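The same site in two structures of avidin-related protein 4/5 from Gallus gallus, which probably binds biotin with high affinity, as avidins do, and takes up biotin derivatives in the pocket at one end of its beta barrel: PDB 2OF8 (chain A, 1.05 Å), residues L96-V101 and W108-V113, and PDB 1Y53 (chain B, 1.20 Å), residues L96-V101 and W108-V113. Both blocks share one frame: the second was fitted to the first on N, CA, C and O of the twelve residues, RMSD 0.07 Å. Numbering follows each deposited sequence.

Structure 1 (2OF8); sequences LLRSSV and WKATRV. It carries 2 engineered substitutions outside these segments. With BNI (5-(2-oxo-hexahydro-thieno[3,4-D]imidazol-6-yl)-pentanoic acid (4-nitro-phenyl)-amide), chain C; BNI (5-(2-oxo-hexahydro-thieno[3,4-D]imidazol-6-yl)-pentanoic acid (4-nitro-phenyl)-amide), chain D.
L97 and R112 form an antiparallel hydrogen-bonded pair where strands 89-98 and 111-120, neighbours in the avidin barrel, reach the loop joining them. One of their two backbone bonds, R112 N to L97 O, is 2.9 Å. Both side chains line the pocket of the chain C biotin anilide: L97 CD2 is 3.7 Å from its C24. Extended from CG to NE (chi3 173°), R112 carries its guanidinium to the nitro group, where O27 lies over one face of the guanidinium, 2.7 Å from R112 NH2. R112 NH1 donates to water 1 (2.8 Å), which donates to L97 O; R112 NE bonds to K109 O of the second subunit. On the other face of the sheet, A110 CB sits over the centre of the R98 guanidinium, 3.4 Å from R98 CZ. Water 2 links R98 NH1 to T111 OG1, and a D107 salt bridge holds R98. W108 packs on V37 of the second subunit, whose pocket holds the chain D ligand; W108 CZ3 is 3.6 Å from C2 in its biotin head.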
loop_
_atom_site.group_PDB
_atom_site.type_symbol
_atom_site.label_atom_id
_atom_site.label_comp_id
_atom_site.label_asym_id
_atom_site.label_seq_id
_atom_site.Cartn_x
_atom_site.Cartn_y
_atom_site.Cartn_z
ATOM N N LEU A 96 5.437 0.575 -5.120
ATOM C CA LEU A 96 4.501 -0.426 -5.628
ATOM C C LEU A 96 5.164 -1.146 -6.796
ATOM O O LEU A 96 5.685 -0.506 -7.715
ATOM C CB LEU A 96 3.206 0.209 -6.142
ATOM C CG LEU A 96 2.354 0.937 -5.108
ATOM C CD1 LEU A 96 1.230 1.685 -5.803
ATOM C CD2 LEU A 96 1.792 -0.003 -4.062
ATOM N N LEU A 97 5.158 -2.474 -6.752
ATOM C CA LEU A 97 5.704 -3.325 -7.793
ATOM C C LEU A 97 4.533 -4.033 -8.471
ATOM O O LEU A 97 3.829 -4.839 -7.842
ATOM C CB LEU A 97 6.702 -4.325 -7.203
ATOM C CG LEU A 97 7.215 -5.482 -8.071
ATOM C CD1 LEU A 97 7.813 -5.132 -9.410
ATOM C CD2 LEU A 97 8.247 -6.274 -7.282
ATOM N N ARG A 98 4.318 -3.699 -9.744
ATOM C CA ARG A 98 3.268 -4.277 -10.556
ATOM C C ARG A 98 3.817 -5.418 -11.392
ATOM O O ARG A 98 4.676 -5.218 -12.246
ATOM C CB ARG A 98 2.686 -3.224 -11.492
ATOM C CG ARG A 98 1.664 -3.783 -12.459
ATOM C CD ARG A 98 0.394 -4.199 -11.797
ATOM N NE ARG A 98 -0.417 -5.084 -12.623
ATOM C CZ ARG A 98 -1.741 -5.171 -12.536
ATOM N NH1 ARG A 98 -2.433 -4.355 -11.756
ATOM N NH2 ARG A 98 -2.375 -6.084 -13.246
ATOM N N SER A 99 3.298 -6.616 -11.147
ATOM C CA SER A 99 3.579 -7.767 -11.986
ATOM C C SER A 99 2.609 -7.831 -13.153
ATOM O O SER A 99 1.507 -7.291 -13.105
ATOM C CB SER A 99 3.474 -9.055 -11.178
ATOM O OG SER A 99 4.470 -9.103 -10.177
ATOM N N SER A 100 3.039 -8.506 -14.213
ATOM C CA SER A 100 2.193 -8.753 -15.361
ATOM C C SER A 100 1.409 -10.034 -15.134
ATOM O O SER A 100 1.997 -11.088 -14.876
ATOM C CB SER A 100 3.064 -8.911 -16.599
ATOM O OG SER A 100 2.300 -9.321 -17.716
ATOM N N VAL A 101 0.091 -9.945 -15.230
ATOM C CA VAL A 101 -0.749 -11.134 -15.188
ATOM C C VAL A 101 -1.467 -11.327 -16.522
ATOM O O VAL A 101 -1.539 -10.418 -17.350
ATOM C CB VAL A 101 -1.747 -11.110 -14.007
ATOM C CG1 VAL A 101 -0.992 -11.135 -12.688
ATOM C CG2 VAL A 101 -2.693 -9.915 -14.089
ATOM N N TRP A 108 -6.076 -8.802 -9.120
ATOM C CA TRP A 108 -6.086 -8.593 -7.680
ATOM C C TRP A 108 -4.758 -8.926 -7.012
ATOM O O TRP A 108 -4.439 -8.329 -5.989
ATOM C CB TRP A 108 -7.204 -9.420 -7.031
ATOM C CG TRP A 108 -6.965 -10.890 -7.112
ATOM C CD1 TRP A 108 -7.318 -11.718 -8.136
ATOM C CD2 TRP A 108 -6.292 -11.706 -6.149
ATOM N NE1 TRP A 108 -6.898 -12.998 -7.874
ATOM C CE2 TRP A 108 -6.266 -13.021 -6.660
ATOM C CE3 TRP A 108 -5.694 -11.459 -4.907
ATOM C CZ2 TRP A 108 -5.682 -14.081 -5.970
ATOM C CZ3 TRP A 108 -5.109 -12.508 -4.231
ATOM C CH2 TRP A 108 -5.109 -13.802 -4.761
ATOM N N LYS A 109 -3.995 -9.868 -7.562
ATOM C CA LYS A 109 -2.767 -10.333 -6.920
ATOM C C LYS A 109 -1.503 -9.706 -7.505
ATOM O O LYS A 109 -0.407 -10.110 -7.150
ATOM C CB LYS A 109 -2.661 -11.866 -6.976
ATOM C CG LYS A 109 -2.444 -12.455 -8.361
ATOM C CD LYS A 109 -2.334 -13.970 -8.310
ATOM C CE LYS A 109 -2.062 -14.556 -9.676
ATOM N NZ LYS A 109 -1.974 -16.039 -9.614
ATOM N N ALA A 110 -1.655 -8.714 -8.380
ATOM C CA ALA A 110 -0.541 -8.220 -9.181
ATOM C C ALA A 110 0.253 -7.055 -8.598
ATOM O O ALA A 110 1.175 -6.589 -9.256
ATOM C CB ALA A 110 -1.044 -7.824 -10.558
ATOM N N THR A 111 -0.094 -6.554 -7.413
ATOM C CA THR A 111 0.589 -5.381 -6.877
ATOM C C THR A 111 1.161 -5.641 -5.497
ATOM O O THR A 111 0.434 -5.905 -4.545
ATOM C CB THR A 111 -0.335 -4.165 -6.822
ATOM O OG1 THR A 111 -0.914 -3.937 -8.117
ATOM C CG2 THR A 111 0.471 -2.900 -6.504
ATOM N N ARG A 112 2.481 -5.537 -5.393
ATOM C CA ARG A 112 3.205 -5.624 -4.130
ATOM C C ARG A 112 3.552 -4.216 -3.646
ATOM O O ARG A 112 3.678 -3.286 -4.451
ATOM C CB ARG A 112 4.478 -6.447 -4.305
ATOM C CG ARG A 112 4.229 -7.932 -4.389
ATOM C CD ARG A 112 5.433 -8.720 -4.843
ATOM N NE ARG A 112 5.185 -10.161 -4.747
ATOM C CZ ARG A 112 4.417 -10.875 -5.583
ATOM N NH1 ARG A 112 3.840 -10.329 -6.650
ATOM N NH2 ARG A 112 4.243 -12.175 -5.356
ATOM N N VAL A 113 3.707 -4.079 -2.330
ATOM C CA VAL A 113 4.054 -2.817 -1.705
ATOM C C VAL A 113 5.226 -3.033 -0.756
ATOM O O VAL A 113 5.395 -4.106 -0.177
ATOM C CB VAL A 113 2.817 -2.212 -0.976
ATOM C CG1 VAL A 113 2.332 -3.094 0.168
ATOM C CG2 VAL A 113 3.088 -0.794 -0.491
HETATM C C1 BNI C . 11.015 -8.164 -10.097
HETATM C C10 BNI C . 11.779 -6.990 -10.724
HETATM C C9 BNI C . 12.739 -6.326 -9.743
HETATM C C8 BNI C . 11.998 -5.691 -8.575
HETATM C C7 BNI C . 12.949 -5.265 -7.476
HETATM C C2 BNI C . 12.169 -4.623 -6.270
HETATM C C6 BNI C . 11.131 -2.765 -4.892
HETATM C C4 BNI C . 13.014 -4.441 -4.975
HETATM C C5 BNI C . 12.322 -3.356 -4.128
HETATM C C3 BNI C . 14.509 -2.749 -4.529
HETATM O O2 BNI C . 11.568 -8.958 -9.342
HETATM O O3 BNI C . 15.574 -2.078 -4.501
HETATM N N1 BNI C . 13.380 -2.401 -3.914
HETATM N N2 BNI C . 14.344 -3.896 -5.179
HETATM S S1 BNI C . 11.590 -2.929 -6.645
HETATM N N17 BNI C . 9.706 -8.285 -10.323
HETATM C C18 BNI C . 8.794 -9.234 -9.940
HETATM C C20 BNI C . 7.869 -9.781 -10.880
HETATM C C21 BNI C . 6.916 -10.771 -10.452
HETATM C C22 BNI C . 6.906 -11.225 -9.065
HETATM C C23 BNI C . 7.837 -10.679 -8.124
HETATM C C24 BNI C . 8.779 -9.696 -8.546
HETATM N N25 BNI C . 5.900 -12.274 -8.644
HETATM O O26 BNI C . 5.113 -12.729 -9.423
HETATM O O27 BNI C . 5.856 -12.676 -7.519
HETATM C C1 BNI D . -4.063 -16.634 -0.804
HETATM C C10 BNI D . -5.162 -16.594 0.267
HETATM C C9 BNI D . -6.449 -15.930 -0.213
HETATM C C8 BNI D . -6.226 -14.450 -0.513
HETATM C C7 BNI D . -7.474 -13.843 -1.114
HETATM C C2 BNI D . -7.323 -12.295 -1.345
HETATM C C6 BNI D . -7.537 -9.829 -0.776
HETATM C C4 BNI D . -8.408 -11.660 -2.271
HETATM C C5 BNI D . -8.461 -10.158 -1.935
HETATM C C3 BNI D . -10.552 -11.104 -1.667
HETATM O O2 BNI D . -4.352 -16.870 -1.973
HETATM O O3 BNI D . -11.781 -11.204 -1.418
HETATM N N1 BNI D . -9.849 -9.967 -1.607
HETATM N N2 BNI D . -9.769 -12.113 -2.016
HETATM S S1 BNI D . -7.484 -11.362 0.215
HETATM N N17 BNI D . -2.800 -16.356 -0.458
HETATM C C18 BNI D . -1.597 -16.397 -1.108
HETATM C C20 BNI D . -0.421 -16.931 -0.494
HETATM C C21 BNI D . 0.824 -16.946 -1.225
HETATM C C22 BNI D . 0.889 -16.414 -2.587
HETATM C C23 BNI D . -0.299 -15.877 -3.191
HETATM C C24 BNI D . -1.524 -15.857 -2.468
HETATM N N25 BNI D . 2.203 -16.428 -3.346
HETATM O O26 BNI D . 3.207 -16.876 -2.859
HETATM O O27 BNI D . 2.284 -16.002 -4.461
HETATM O O HOH W 1 3.948 -7.761 -7.879
HETATM O O HOH W 2 -1.563 -2.080 -10.045
#

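Structure 2 (1Y53); sequences LLRSSV and WKATRV. It carries 1 engineered substitution outside these segments.
The antiparallel hydrogen-bonded pair L97 and R112 is joined by two backbone bonds, one of which, R112 N to L97 O, is 2.9 Å. Their side chains run side by side and point the same way. The R112 chain is bent at chi3 (-71°), which folds the guanidinium back over L97, so that CD2 of L97 lies over one face of the guanidinium, near the rim, 3.5 Å from R112 NH2. R112 NE donates to water 3 (2.8 Å), which donates to L97 O. A salt bridge from R112 NH2 to D39 of the same chain ties the start of strand 111-120 to the loop between strands 28-34 and 47-53, and probably offsets the arginine's charge. On the other face of the sheet, A110 CB sits over the centre of the R98 guanidinium, 3.3 Å from R98 CZ. Water 4 links R98 NH1 to T111 OG1, and a D107 salt bridge holds R98. W108 packs on V37 of the second subunit.

How the two compare
The main difference is the end of one arginine. R112(A) and R112(B) differ at chi3, 173° against -71°, and at chi4, 75° against 179°, so that their CZ atoms stand 2.6 Å apart after superposition; R112(B) leaves the places of NE, CZ, NH1 and NH2 of R112(A). In chain A the guanidinium meets the nitro group of the biotin anilide, whereas in chain B it forms a salt bridge with D39(B). That charge partner is missing in chain A, where the position is A39(A); its absence may favour the conformation that meets the nitro group, though the crystals differ in more than this. The ligands of chain C, touching L97(A) and R112(A), and chain D, touching W108(A), occur in the first structure alone; formic acid occupies at least part of each place in the second. K109(A) also lies differently from K109(B). R112(A) CB keeps its touch on L97(A) O, as does R112(B) CB on L97(B) O; the backbone bonds of L97(A) with R112(A) recur between L97(B) and R112(B). L96(A), L97(A), R98(A), V101(A), W108(A), T111(A) and V113(A) keep the places of their counterparts. Water 1 coincides with water 3, and water 2 with water 4; R112(A) donates to water 1 and R112(B) to water 3.

Structure 2 (1Y53)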
loop_
_atom_site.group_PDB
_atom_site.type_symbol
_atom_site.label_atom_id
_atom_site.label_comp_id
_atom_site.label_asym_id
_atom_site.label_seq_id
_atom_site.Cartn_x
_atom_site.Cartn_y
_atom_site.Cartn_z
ATOM N N LEU B 96 5.391 0.604 -5.151
ATOM C CA LEU B 96 4.475 -0.412 -5.654
ATOM C C LEU B 96 5.167 -1.147 -6.792
ATOM O O LEU B 96 5.693 -0.510 -7.711
ATOM C CB LEU B 96 3.191 0.225 -6.193
ATOM C CG LEU B 96 2.310 0.945 -5.182
ATOM C CD1 LEU B 96 1.171 1.673 -5.906
ATOM C CD2 LEU B 96 1.760 0.022 -4.106
ATOM N N LEU B 97 5.162 -2.470 -6.733
ATOM C CA LEU B 97 5.745 -3.339 -7.745
ATOM C C LEU B 97 4.590 -4.052 -8.439
ATOM O O LEU B 97 3.869 -4.844 -7.818
ATOM C CB LEU B 97 6.700 -4.336 -7.082
ATOM C CG LEU B 97 7.117 -5.575 -7.864
ATOM C CD1 LEU B 97 7.708 -5.264 -9.205
ATOM C CD2 LEU B 97 8.106 -6.383 -7.043
ATOM N N ARG B 98 4.395 -3.733 -9.715
ATOM C CA ARG B 98 3.339 -4.296 -10.539
ATOM C C ARG B 98 3.876 -5.433 -11.392
ATOM O O ARG B 98 4.777 -5.230 -12.210
ATOM C CB ARG B 98 2.759 -3.224 -11.466
ATOM C CG ARG B 98 1.726 -3.776 -12.462
ATOM C CD ARG B 98 0.459 -4.226 -11.815
ATOM N NE ARG B 98 -0.364 -5.075 -12.666
ATOM C CZ ARG B 98 -1.687 -5.156 -12.581
ATOM N NH1 ARG B 98 -2.385 -4.348 -11.796
ATOM N NH2 ARG B 98 -2.327 -6.067 -13.307
ATOM N N SER B 99 3.304 -6.619 -11.200
ATOM C CA SER B 99 3.569 -7.765 -12.052
ATOM C C SER B 99 2.579 -7.823 -13.205
ATOM O O SER B 99 1.465 -7.319 -13.126
ATOM C CB SER B 99 3.437 -9.061 -11.256
ATOM O OG SER B 99 4.381 -9.149 -10.214
ATOM N N SER B 100 3.011 -8.459 -14.286
ATOM C CA SER B 100 2.150 -8.750 -15.420
ATOM C C SER B 100 1.356 -10.018 -15.140
ATOM O O SER B 100 1.942 -11.054 -14.822
ATOM C CB SER B 100 2.995 -8.967 -16.666
ATOM O OG SER B 100 2.194 -9.401 -17.748
ATOM N N VAL B 101 0.037 -9.935 -15.248
ATOM C CA VAL B 101 -0.804 -11.124 -15.179
ATOM C C VAL B 101 -1.520 -11.349 -16.513
ATOM O O VAL B 101 -1.576 -10.459 -17.363
ATOM C CB VAL B 101 -1.792 -11.072 -13.992
ATOM C CG1 VAL B 101 -1.036 -11.045 -12.657
ATOM C CG2 VAL B 101 -2.748 -9.894 -14.094
ATOM N N TRP B 108 -6.131 -8.813 -9.099
ATOM C CA TRP B 108 -6.125 -8.661 -7.646
ATOM C C TRP B 108 -4.768 -8.955 -7.014
ATOM O O TRP B 108 -4.436 -8.353 -5.998
ATOM C CB TRP B 108 -7.201 -9.555 -7.006
ATOM C CG TRP B 108 -6.894 -10.991 -7.153
ATOM C CD1 TRP B 108 -7.209 -11.801 -8.216
ATOM C CD2 TRP B 108 -6.188 -11.812 -6.221
ATOM N NE1 TRP B 108 -6.724 -13.064 -8.002
ATOM C CE2 TRP B 108 -6.107 -13.102 -6.778
ATOM C CE3 TRP B 108 -5.616 -11.592 -4.961
ATOM C CZ2 TRP B 108 -5.464 -14.154 -6.133
ATOM C CZ3 TRP B 108 -4.986 -12.646 -4.321
ATOM C CH2 TRP B 108 -4.918 -13.907 -4.906
ATOM N N LYS B 109 -4.008 -9.876 -7.599
ATOM C CA LYS B 109 -2.762 -10.343 -6.998
ATOM C C LYS B 109 -1.504 -9.696 -7.571
ATOM O O LYS B 109 -0.407 -10.111 -7.233
ATOM C CB LYS B 109 -2.649 -11.871 -7.118
ATOM C CG LYS B 109 -2.367 -12.386 -8.512
ATOM C CD LYS B 109 -2.663 -13.869 -8.661
ATOM C CE LYS B 109 -1.740 -14.718 -7.826
ATOM N NZ LYS B 109 -0.339 -14.679 -8.311
ATOM N N ALA B 110 -1.663 -8.681 -8.416
ATOM C CA ALA B 110 -0.554 -8.178 -9.220
ATOM C C ALA B 110 0.294 -7.070 -8.598
ATOM O O ALA B 110 1.256 -6.644 -9.228
ATOM C CB ALA B 110 -1.074 -7.721 -10.572
ATOM N N THR B 111 -0.048 -6.579 -7.405
ATOM C CA THR B 111 0.634 -5.406 -6.847
ATOM C C THR B 111 1.198 -5.662 -5.457
ATOM O O THR B 111 0.453 -5.933 -4.511
ATOM C CB THR B 111 -0.310 -4.202 -6.802
ATOM O OG1 THR B 111 -0.869 -3.981 -8.111
ATOM C CG2 THR B 111 0.470 -2.934 -6.453
ATOM N N ARG B 112 2.519 -5.572 -5.346
ATOM C CA ARG B 112 3.213 -5.625 -4.069
ATOM C C ARG B 112 3.561 -4.216 -3.610
ATOM O O ARG B 112 3.715 -3.306 -4.429
ATOM C CB ARG B 112 4.457 -6.495 -4.187
ATOM C CG ARG B 112 4.095 -7.989 -4.131
ATOM C CD ARG B 112 5.211 -8.936 -4.524
ATOM N NE ARG B 112 5.462 -8.861 -5.959
ATOM C CZ ARG B 112 6.388 -9.562 -6.600
ATOM N NH1 ARG B 112 7.170 -10.411 -5.949
ATOM N NH2 ARG B 112 6.559 -9.382 -7.904
ATOM N N VAL B 113 3.684 -4.035 -2.299
ATOM C CA VAL B 113 4.006 -2.755 -1.696
ATOM C C VAL B 113 5.171 -2.929 -0.735
ATOM O O VAL B 113 5.353 -3.989 -0.116
ATOM C CB VAL B 113 2.744 -2.152 -0.998
ATOM C CG1 VAL B 113 2.234 -3.029 0.144
ATOM C CG2 VAL B 113 2.983 -0.737 -0.519
HETATM O O HOH W 3 3.978 -7.619 -7.991
HETATM O O HOH W 4 -1.549 -2.101 -10.036
#